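Local structure of putative cell invasion protein with MAC/Perforin domain (Bacteroides thetaiotaomicron VPI-5482, 3KK7) at residues G127-N131 with Y359-D365; Y197-E203 with Y368-L372; N354-R358 with R403-K407. The protein is of unknown function but, as a bacterial member of the membrane-attack complex/perforin family, may take part in membrane insertion or cell invasion. All blocks are in the same frame, centred on the assembly; numbering follows the deposited sequence.

Contact 1 (G127-N131 with Y359-D365); sequences GFSLN and YNDTHMD
The imidazole of H363 has N131 CB over one face, 3.8 Å from the ring centroid in a CH-pi contact, while S129 O and the CD1 methyl of L130 lie at its edge, near the ring plane. The phenyl ring of F128 also comes up to it, with planes 33° apart and centroids 5.5 Å apart, an oblique pair. F128 CZ touches Y359 CE2 at 3.9 Å as well, and its CE1 approaches the amide oxygen of N360. Phenylalanine suits this place because its flat, apolar ring can lie against Y359 and H363 together; P345 adds a further apolar surface. M364, a selenomethionine, is bent at both chi2 and chi3, which brings SE back to the loop, where it packs on S129 CB and N131 CB.

The polar work falls to N131, whose CG stands anti to the backbone N (chi1 -175°), which carries the amide out to the end of helix 353-363. ND2 donates to H363 O at 2.9 Å, in the carbonyl plane, and to D365 OD2 at 2.8 Å, meeting that oxygen from above the carboxylate plane. Its OD1 accepts from G133 N, capping the turn that leads into helix 133-146. A water donates to both S129 O and N360 OD1, 2.8 Å from the first.

D365 leaves the helix with positive phi in a Schellman motif. One asparagine therefore joins the C-terminal end of helix 353-363 to the approach of helix 133-146, a pairing within the MACPF domain. An amide suits the post because it donates and accepts at once: both its N-H groups are spent on acceptors of the helix end, which probably fixes its rotation, and its oxygen serves the next helix.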
loop_
_atom_site.group_PDB
_atom_site.type_symbol
_atom_site.label_atom_id
_atom_site.label_comp_id
_atom_site.label_asym_id
_atom_site.label_seq_id
_atom_site.Cartn_x
_atom_site.Cartn_y
_atom_site.Cartn_z
ATOM N N GLY A 127 -12.782 2.862 -6.518
ATOM C CA GLY A 127 -12.249 2.241 -7.720
ATOM C C GLY A 127 -10.986 1.414 -7.534
ATOM O O GLY A 127 -10.658 0.608 -8.399
ATOM N N PHE A 128 -10.261 1.615 -6.440
ATOM C CA PHE A 128 -9.060 0.835 -6.174
ATOM C C PHE A 128 -9.431 -0.585 -5.750
ATOM O O PHE A 128 -10.388 -0.758 -5.035
ATOM C CB PHE A 128 -8.298 1.527 -5.075
ATOM C CG PHE A 128 -7.152 0.760 -4.562
ATOM C CD1 PHE A 128 -5.977 0.714 -5.278
ATOM C CD2 PHE A 128 -7.237 0.092 -3.335
ATOM C CE1 PHE A 128 -4.889 0.010 -4.792
ATOM C CE2 PHE A 128 -6.151 -0.615 -2.831
ATOM C CZ PHE A 128 -4.977 -0.666 -3.563
ATOM N N SER A 129 -8.674 -1.590 -6.192
ATOM C CA SER A 129 -8.912 -2.989 -5.779
ATOM C C SER A 129 -8.465 -3.188 -4.356
ATOM O O SER A 129 -7.271 -3.375 -4.092
ATOM C CB SER A 129 -8.147 -4.003 -6.628
ATOM O OG SER A 129 -8.260 -3.685 -7.989
ATOM N N LEU A 130 -9.423 -3.195 -3.448
ATOM C CA LEU A 130 -9.098 -3.273 -2.034
ATOM C C LEU A 130 -9.115 -4.715 -1.519
ATOM O O LEU A 130 -10.074 -5.434 -1.708
ATOM C CB LEU A 130 -10.054 -2.383 -1.227
ATOM C CG LEU A 130 -9.788 -2.338 0.260
ATOM C CD1 LEU A 130 -8.358 -1.840 0.557
ATOM C CD2 LEU A 130 -10.849 -1.504 0.908
ATOM N N ASN A 131 -8.020 -5.119 -0.885
ATOM C CA ASN A 131 -7.940 -6.374 -0.174
ATOM C C ASN A 131 -8.299 -6.103 1.276
ATOM O O ASN A 131 -7.565 -5.432 1.973
ATOM C CB ASN A 131 -6.532 -6.964 -0.250
ATOM C CG ASN A 131 -6.447 -8.370 0.404
ATOM O OD1 ASN A 131 -7.432 -8.843 0.946
ATOM N ND2 ASN A 131 -5.270 -9.012 0.356
ATOM N N TYR A 359 3.238 -2.973 -5.780
ATOM C CA TYR A 359 2.453 -2.506 -4.667
ATOM C C TYR A 359 1.065 -3.134 -4.743
ATOM O O TYR A 359 0.592 -3.765 -3.788
ATOM C CB TYR A 359 2.312 -0.958 -4.646
ATOM C CG TYR A 359 1.164 -0.508 -3.741
ATOM C CD1 TYR A 359 1.323 -0.435 -2.365
ATOM C CD2 TYR A 359 -0.090 -0.235 -4.255
ATOM C CE1 TYR A 359 0.258 -0.075 -1.525
ATOM C CE2 TYR A 359 -1.136 0.133 -3.435
ATOM C CZ TYR A 359 -0.962 0.200 -2.064
ATOM O OH TYR A 359 -2.034 0.566 -1.237
ATOM N N ASN A 360 0.416 -2.964 -5.882
ATOM C CA ASN A 360 -0.922 -3.526 -6.074
ATOM C C ASN A 360 -0.976 -5.042 -5.944
ATOM O O ASN A 360 -1.847 -5.604 -5.250
ATOM C CB ASN A 360 -1.519 -3.071 -7.414
ATOM C CG ASN A 360 -2.049 -1.659 -7.338
ATOM O OD1 ASN A 360 -2.999 -1.423 -6.606
ATOM N ND2 ASN A 360 -1.428 -0.715 -8.042
ATOM N N ASP A 361 -0.032 -5.696 -6.576
ATOM C CA ASP A 361 -0.021 -7.140 -6.554
ATOM C C ASP A 361 0.289 -7.651 -5.128
ATOM O O ASP A 361 -0.195 -8.717 -4.701
ATOM C CB ASP A 361 1.025 -7.674 -7.559
ATOM C CG ASP A 361 0.536 -7.709 -9.004
ATOM O OD1 ASP A 361 -0.687 -7.625 -9.281
ATOM O OD2 ASP A 361 1.418 -7.883 -9.878
ATOM N N THR A 362 1.092 -6.899 -4.379
ATOM C CA THR A 362 1.504 -7.366 -3.065
ATOM C C THR A 362 0.333 -7.154 -2.128
ATOM O O THR A 362 -0.006 -8.028 -1.334
ATOM C CB THR A 362 2.754 -6.646 -2.591
ATOM O OG1 THR A 362 3.821 -6.860 -3.529
ATOM C CG2 THR A 362 3.170 -7.119 -1.217
ATOM N N HIS A 363 -0.322 -6.004 -2.254
ATOM C CA HIS A 363 -1.486 -5.717 -1.450
ATOM C C HIS A 363 -2.545 -6.775 -1.656
ATOM O O HIS A 363 -3.227 -7.173 -0.706
ATOM C CB HIS A 363 -2.066 -4.372 -1.842
ATOM C CG HIS A 363 -3.369 -4.074 -1.184
ATOM N ND1 HIS A 363 -3.502 -3.967 0.188
ATOM C CD2 HIS A 363 -4.609 -3.872 -1.706
ATOM C CE1 HIS A 363 -4.768 -3.703 0.480
ATOM N NE2 HIS A 363 -5.458 -3.628 -0.654
HETATM N N MSE A 364 -2.700 -7.209 -2.910
HETATM C CA MSE A 364 -3.754 -8.171 -3.263
HETATM C C MSE A 364 -3.393 -9.631 -2.971
HETATM O O MSE A 364 -4.198 -10.512 -3.244
HETATM C CB MSE A 364 -4.115 -8.035 -4.762
HETATM C CG MSE A 364 -5.020 -6.834 -5.106
HETATM SE SE MSE A 364 -6.724 -6.945 -4.162
HETATM C CE MSE A 364 -7.390 -8.688 -4.849
ATOM N N ASP A 365 -2.200 -9.879 -2.415
ATOM C CA ASP A 365 -1.658 -11.241 -2.177
ATOM C C ASP A 365 -1.340 -12.002 -3.485
ATOM O O ASP A 365 -1.294 -13.226 -3.487
ATOM C CB ASP A 365 -2.554 -12.101 -1.250
ATOM C CG ASP A 365 -2.825 -11.444 0.101
ATOM O OD1 ASP A 365 -1.898 -10.896 0.725
ATOM O OD2 ASP A 365 -3.983 -11.469 0.550
HETATM O O HOH W 1 -4.898 -3.391 -5.520
#

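Contact 2 (Y197-E203 with Y368-L372); sequences YNSSMVE and YQESL
S200, whose hydroxyl bonds to E370 O, is the N-cap of helix 201-208 and forms a capping box with E203. From CB outward, the side chain first passes the loop backbone, with CB 3.8 Å from S371 CA. Its OG then sits between the backbone N and the carbonyl carbon (chi1 65°), where it can face the helix and the loop at once. It donates to E370 O at 2.7 Å, from above the carbonyl plane, and accepts from E203 N at 3.1 Å. Serine suits the N-cap because its short hydroxyl can fold back to an otherwise unpartnered N-H of the first turn. Without the hydroxyl, as with an alanine at this position, E203 N is likely to lose its cap and E370 O its donor, weakening the join between helix and loop.

E203 completes the box, its OE1 accepting from S200 N. The same oxygen accepts a hydrogen bond from a water that in turn accepts from L372 N, so the glutamate also reaches the loop backbone indirectly. A second water joins V202 N to Q369 O, linking another N-H of the first turn to residues 368-372.

Apolar contacts flank this polar centre. L372 spreads its methyls over the bend between helices 190-198 and 201-208: CD1 lies against S199 O, and CD2 is 3.6 Å from S200 CA. R403 and Q404 of the neighbouring loop also pack on this leucine. The branched V202 lays both methyls against Y368, its CG1 3.6 Å from CZ. Over the centre of the tyrosine ring stands V202 CG2, 3.7 Å from the centroid and 12° off the ring normal, a CH-pi contact.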
loop_
_atom_site.group_PDB
_atom_site.type_symbol
_atom_site.label_atom_id
_atom_site.label_comp_id
_atom_site.label_asym_id
_atom_site.label_seq_id
_atom_site.Cartn_x
_atom_site.Cartn_y
_atom_site.Cartn_z
ATOM N N TYR A 197 13.633 2.742 -3.397
ATOM C CA TYR A 197 14.754 2.172 -4.131
ATOM C C TYR A 197 15.714 1.292 -3.336
ATOM O O TYR A 197 16.484 0.572 -3.944
ATOM C CB TYR A 197 15.550 3.271 -4.855
ATOM C CG TYR A 197 14.851 3.718 -6.106
ATOM C CD1 TYR A 197 14.931 2.960 -7.263
ATOM C CD2 TYR A 197 14.058 4.856 -6.118
ATOM C CE1 TYR A 197 14.250 3.327 -8.400
ATOM C CE2 TYR A 197 13.385 5.238 -7.257
ATOM C CZ TYR A 197 13.481 4.468 -8.397
ATOM O OH TYR A 197 12.820 4.831 -9.550
ATOM N N ASN A 198 15.689 1.326 -2.012
ATOM C CA ASN A 198 16.690 0.581 -1.244
ATOM C C ASN A 198 16.165 -0.582 -0.426
ATOM O O ASN A 198 16.927 -1.249 0.254
ATOM C CB ASN A 198 17.506 1.521 -0.363
ATOM C CG ASN A 198 18.304 2.514 -1.177
ATOM O OD1 ASN A 198 18.871 2.175 -2.217
ATOM N ND2 ASN A 198 18.346 3.748 -0.716
ATOM N N SER A 199 14.869 -0.837 -0.516
ATOM C CA SER A 199 14.264 -1.988 0.113
ATOM C C SER A 199 13.224 -2.517 -0.881
ATOM O O SER A 199 13.022 -1.927 -1.953
ATOM C CB SER A 199 13.655 -1.611 1.479
ATOM O OG SER A 199 12.525 -0.768 1.357
ATOM N N SER A 200 12.619 -3.651 -0.540
ATOM C CA SER A 200 11.622 -4.255 -1.393
ATOM C C SER A 200 10.303 -3.607 -1.075
ATOM O O SER A 200 10.122 -3.049 -0.003
ATOM C CB SER A 200 11.528 -5.762 -1.146
ATOM O OG SER A 200 11.056 -6.045 0.163
HETATM N N MSE A 201 9.370 -3.679 -2.001
HETATM C CA MSE A 201 8.046 -3.169 -1.746
HETATM C C MSE A 201 7.448 -3.800 -0.464
HETATM O O MSE A 201 6.745 -3.119 0.325
HETATM C CB MSE A 201 7.162 -3.422 -2.973
HETATM C CG MSE A 201 5.710 -2.927 -2.843
HETATM SE SE MSE A 201 5.589 -1.007 -2.511
HETATM C CE MSE A 201 6.594 -0.422 -4.096
ATOM N N VAL A 202 7.702 -5.102 -0.277
ATOM C CA VAL A 202 7.262 -5.798 0.911
ATOM C C VAL A 202 7.753 -5.068 2.168
ATOM O O VAL A 202 6.965 -4.784 3.073
ATOM C CB VAL A 202 7.718 -7.291 0.931
ATOM C CG1 VAL A 202 7.706 -7.870 2.372
ATOM C CG2 VAL A 202 6.843 -8.143 -0.027
ATOM N N GLU A 203 9.055 -4.766 2.195
ATOM C CA GLU A 203 9.698 -4.081 3.328
ATOM C C GLU A 203 9.164 -2.654 3.527
ATOM O O GLU A 203 8.906 -2.220 4.658
ATOM C CB GLU A 203 11.226 -4.084 3.143
ATOM C CG GLU A 203 11.923 -5.386 3.657
ATOM C CD GLU A 203 13.304 -5.679 3.032
ATOM O OE1 GLU A 203 13.825 -4.858 2.236
ATOM O OE2 GLU A 203 13.869 -6.760 3.337
ATOM N N TYR A 368 4.808 -11.643 -3.653
ATOM C CA TYR A 368 5.477 -11.314 -2.410
ATOM C C TYR A 368 6.944 -11.709 -2.538
ATOM O O TYR A 368 7.271 -12.890 -2.516
ATOM C CB TYR A 368 4.790 -12.046 -1.254
ATOM C CG TYR A 368 5.299 -11.703 0.105
ATOM C CD1 TYR A 368 4.573 -10.898 0.972
ATOM C CD2 TYR A 368 6.489 -12.232 0.565
ATOM C CE1 TYR A 368 5.060 -10.589 2.286
ATOM C CE2 TYR A 368 6.967 -11.938 1.835
ATOM C CZ TYR A 368 6.264 -11.114 2.691
ATOM O OH TYR A 368 6.803 -10.845 3.931
ATOM N N GLN A 369 7.815 -10.730 -2.722
ATOM C CA GLN A 369 9.242 -10.934 -2.677
ATOM C C GLN A 369 9.729 -10.294 -1.373
ATOM O O GLN A 369 9.629 -9.060 -1.225
ATOM C CB GLN A 369 9.915 -10.296 -3.888
ATOM C CG GLN A 369 11.428 -10.447 -3.822
ATOM C CD GLN A 369 12.128 -10.321 -5.145
ATOM O OE1 GLN A 369 11.898 -11.117 -6.058
ATOM N NE2 GLN A 369 13.028 -9.358 -5.247
ATOM N N GLU A 370 10.227 -11.118 -0.433
ATOM C CA GLU A 370 10.629 -10.620 0.889
ATOM C C GLU A 370 11.672 -9.491 0.727
ATOM O O GLU A 370 11.534 -8.425 1.346
ATOM C CB GLU A 370 11.149 -11.759 1.810
ATOM C CG GLU A 370 10.254 -13.050 1.952
ATOM C CD GLU A 370 9.572 -13.257 3.343
ATOM O OE1 GLU A 370 9.012 -12.313 3.938
ATOM O OE2 GLU A 370 9.571 -14.397 3.838
ATOM N N SER A 371 12.672 -9.704 -0.123
ATOM C CA SER A 371 13.765 -8.724 -0.273
ATOM C C SER A 371 14.390 -8.661 -1.650
ATOM O O SER A 371 14.274 -9.586 -2.436
ATOM C CB SER A 371 14.868 -9.048 0.726
ATOM O OG SER A 371 15.049 -10.438 0.754
ATOM N N LEU A 372 15.093 -7.558 -1.908
ATOM C CA LEU A 372 15.680 -7.317 -3.209
ATOM C C LEU A 372 16.693 -8.420 -3.510
ATOM O O LEU A 372 17.243 -9.006 -2.596
ATOM C CB LEU A 372 16.277 -5.903 -3.282
ATOM C CG LEU A 372 15.274 -4.748 -3.089
ATOM C CD1 LEU A 372 15.945 -3.434 -3.299
ATOM C CD2 LEU A 372 14.011 -4.823 -3.997
HETATM O O HOH W 2 8.586 -6.923 -2.589
HETATM O O HOH W 3 15.563 -5.928 0.235
#

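Contact 3 (N354-R358 with R403-K407); sequences NFKQR and RQGDK
N354 and D406 bring the two backbones nearest, their CA atoms 6.8 Å apart, a spacing that leaves the contact to side chains reaching from helix 353-363 to the turn between strands 392-401 and 407-411. Within the helix R358 N bonds to N354 O, so these two residues lie one turn apart and can address the same carboxylate. In the turn, G405 has positive phi (88°), at which a CB would press on the carbonyl O of Q404; glycine is therefore the residue for this bend.

R358 grips D406 side-on in a salt bridge, both nitrogens on one oxygen: NE and NH2 each stand 2.9 Å from OD1 and arrive from the same face of the carboxylate. The arginine's CG is anti to its own backbone N (chi1 -173°), which sends the chain off the helix, and a bend at chi3 then turns the guanidinium to the aspartate. Q404 O lies over the centre of one guanidinium face, 3.1 Å from CZ, though it makes no hydrogen bond there. From the helix turn before, N354 ND2 donates to D406 OD2 at 3.1 Å, meeting it from above the carboxylate plane; it also donates to G540 O near the C terminus. A water donates to D406 OD2 and makes weak bonds to N354 O and R358 NE. F355 lies obliquely against the amide of Q404, its CE1 3.7 Å from CD, while T402 OG1 is hydrogen-bonded to Q404 OE1 and also to D406 OD2.

Both carboxylate oxygens of the buried D406 are thus engaged, and its charge is matched by that of R358. Such pairing would probably keep the aspartate ionised and lower the cost of burying both groups where the MACPF part meets the D2 region.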
loop_
_atom_site.group_PDB
_atom_site.type_symbol
_atom_site.label_atom_id
_atom_site.label_comp_id
_atom_site.label_asym_id
_atom_site.label_seq_id
_atom_site.Cartn_x
_atom_site.Cartn_y
_atom_site.Cartn_z
ATOM N N ASN A 354 6.476 -0.492 -12.684
ATOM C CA ASN A 354 6.730 -1.761 -12.007
ATOM C C ASN A 354 6.533 -1.697 -10.507
ATOM O O ASN A 354 6.094 -2.686 -9.912
ATOM C CB ASN A 354 8.115 -2.346 -12.328
ATOM C CG ASN A 354 9.244 -1.339 -12.153
ATOM O OD1 ASN A 354 9.080 -0.139 -12.416
ATOM N ND2 ASN A 354 10.408 -1.833 -11.761
ATOM N N PHE A 355 6.827 -0.550 -9.893
ATOM C CA PHE A 355 6.588 -0.419 -8.453
ATOM C C PHE A 355 5.097 -0.298 -8.183
ATOM O O PHE A 355 4.570 -0.850 -7.215
ATOM C CB PHE A 355 7.316 0.764 -7.847
ATOM C CG PHE A 355 8.820 0.721 -8.004
ATOM C CD1 PHE A 355 9.480 -0.424 -8.447
ATOM C CD2 PHE A 355 9.577 1.836 -7.652
ATOM C CE1 PHE A 355 10.846 -0.440 -8.558
ATOM C CE2 PHE A 355 10.962 1.826 -7.766
ATOM C CZ PHE A 355 11.600 0.701 -8.217
ATOM N N LYS A 356 4.416 0.418 -9.059
ATOM C CA LYS A 356 2.987 0.585 -8.950
ATOM C C LYS A 356 2.324 -0.777 -8.940
ATOM O O LYS A 356 1.600 -1.118 -8.014
ATOM C CB LYS A 356 2.470 1.454 -10.111
ATOM C CG LYS A 356 2.781 2.965 -9.947
ATOM C CD LYS A 356 2.553 3.738 -11.233
ATOM C CE LYS A 356 1.113 4.129 -11.459
ATOM N NZ LYS A 356 0.779 5.328 -10.633
ATOM N N GLN A 357 2.618 -1.559 -9.965
ATOM C CA GLN A 357 2.060 -2.891 -10.111
ATOM C C GLN A 357 2.420 -3.809 -8.936
ATOM O O GLN A 357 1.568 -4.521 -8.409
ATOM C CB GLN A 357 2.548 -3.482 -11.435
ATOM C CG GLN A 357 1.870 -4.790 -11.896
ATOM C CD GLN A 357 0.367 -4.667 -11.927
ATOM O OE1 GLN A 357 -0.169 -3.576 -12.175
ATOM N NE2 GLN A 357 -0.336 -5.779 -11.659
ATOM N N ARG A 358 3.671 -3.765 -8.492
ATOM C CA ARG A 358 4.115 -4.602 -7.379
ATOM C C ARG A 358 3.418 -4.271 -6.057
ATOM O O ARG A 358 3.094 -5.184 -5.308
ATOM C CB ARG A 358 5.637 -4.543 -7.219
ATOM C CG ARG A 358 6.158 -5.515 -6.188
ATOM C CD ARG A 358 7.628 -5.831 -6.320
ATOM N NE ARG A 358 7.878 -6.615 -7.526
ATOM C CZ ARG A 358 7.660 -7.921 -7.658
ATOM N NH1 ARG A 358 7.214 -8.631 -6.648
ATOM N NH2 ARG A 358 7.908 -8.529 -8.819
ATOM N N ARG A 403 15.826 -6.114 -9.612
ATOM C CA ARG A 403 16.080 -6.419 -8.216
ATOM C C ARG A 403 14.816 -6.837 -7.466
ATOM O O ARG A 403 14.843 -7.673 -6.533
ATOM C CB ARG A 403 16.643 -5.190 -7.509
ATOM C CG ARG A 403 18.051 -4.783 -7.919
ATOM C CD ARG A 403 18.588 -3.731 -6.949
ATOM N NE ARG A 403 17.875 -2.469 -7.091
ATOM C CZ ARG A 403 17.779 -1.516 -6.158
ATOM N NH1 ARG A 403 17.086 -0.415 -6.422
ATOM N NH2 ARG A 403 18.349 -1.643 -4.970
ATOM N N GLN A 404 13.712 -6.228 -7.885
ATOM C CA GLN A 404 12.421 -6.385 -7.236
ATOM C C GLN A 404 11.771 -7.654 -7.756
ATOM O O GLN A 404 10.771 -8.114 -7.223
ATOM C CB GLN A 404 11.548 -5.160 -7.530
ATOM C CG GLN A 404 12.103 -3.791 -7.050
ATOM C CD GLN A 404 13.236 -3.169 -7.915
ATOM O OE1 GLN A 404 13.437 -3.534 -9.081
ATOM N NE2 GLN A 404 13.981 -2.228 -7.322
ATOM N N GLY A 405 12.354 -8.219 -8.811
ATOM C CA GLY A 405 11.858 -9.462 -9.405
ATOM C C GLY A 405 10.792 -9.250 -10.469
ATOM O O GLY A 405 10.000 -10.131 -10.738
ATOM N N ASP A 406 10.790 -8.079 -11.087
ATOM C CA ASP A 406 9.892 -7.776 -12.194
ATOM C C ASP A 406 10.573 -8.299 -13.445
ATOM O O ASP A 406 11.788 -8.339 -13.487
ATOM C CB ASP A 406 9.684 -6.260 -12.306
ATOM C CG ASP A 406 9.359 -5.619 -10.977
ATOM O OD1 ASP A 406 8.370 -6.050 -10.316
ATOM O OD2 ASP A 406 10.095 -4.685 -10.588
ATOM N N LYS A 407 9.792 -8.693 -14.449
ATOM C CA LYS A 407 10.333 -9.169 -15.709
ATOM C C LYS A 407 10.070 -8.139 -16.801
ATOM O O LYS A 407 8.929 -7.921 -17.201
ATOM C CB LYS A 407 9.738 -10.540 -16.083
ATOM C CG LYS A 407 9.722 -11.527 -14.925
ATOM C CD LYS A 407 9.914 -12.980 -15.327
ATOM C CE LYS A 407 10.081 -13.878 -14.093
ATOM N NZ LYS A 407 11.286 -14.761 -14.160
HETATM O O HOH W 4 8.456 -3.643 -8.656
#

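From the N terminus the chain first passes 127-131, the loop before helix 133-146, then 197-203, where helix 190-198 gives way to helix 201-208. It returns to both much later: 359-365 closes contact 1 over 227 intervening residues, and 368-372 closes contact 2 over 164. Contact 3 closes the shortest loop, 44 residues, between 354-358 and 403-407. No contact nests in another; each pair crosses. Helix 353-363 serves contacts 1 and 3, and its neighbour 201-208 packs on it through M201 against Y359 and V202 against T362. Contacts 2 and 3 meet where R403 NH1 probably bonds to Y197 O, tying the MACPF part to D2.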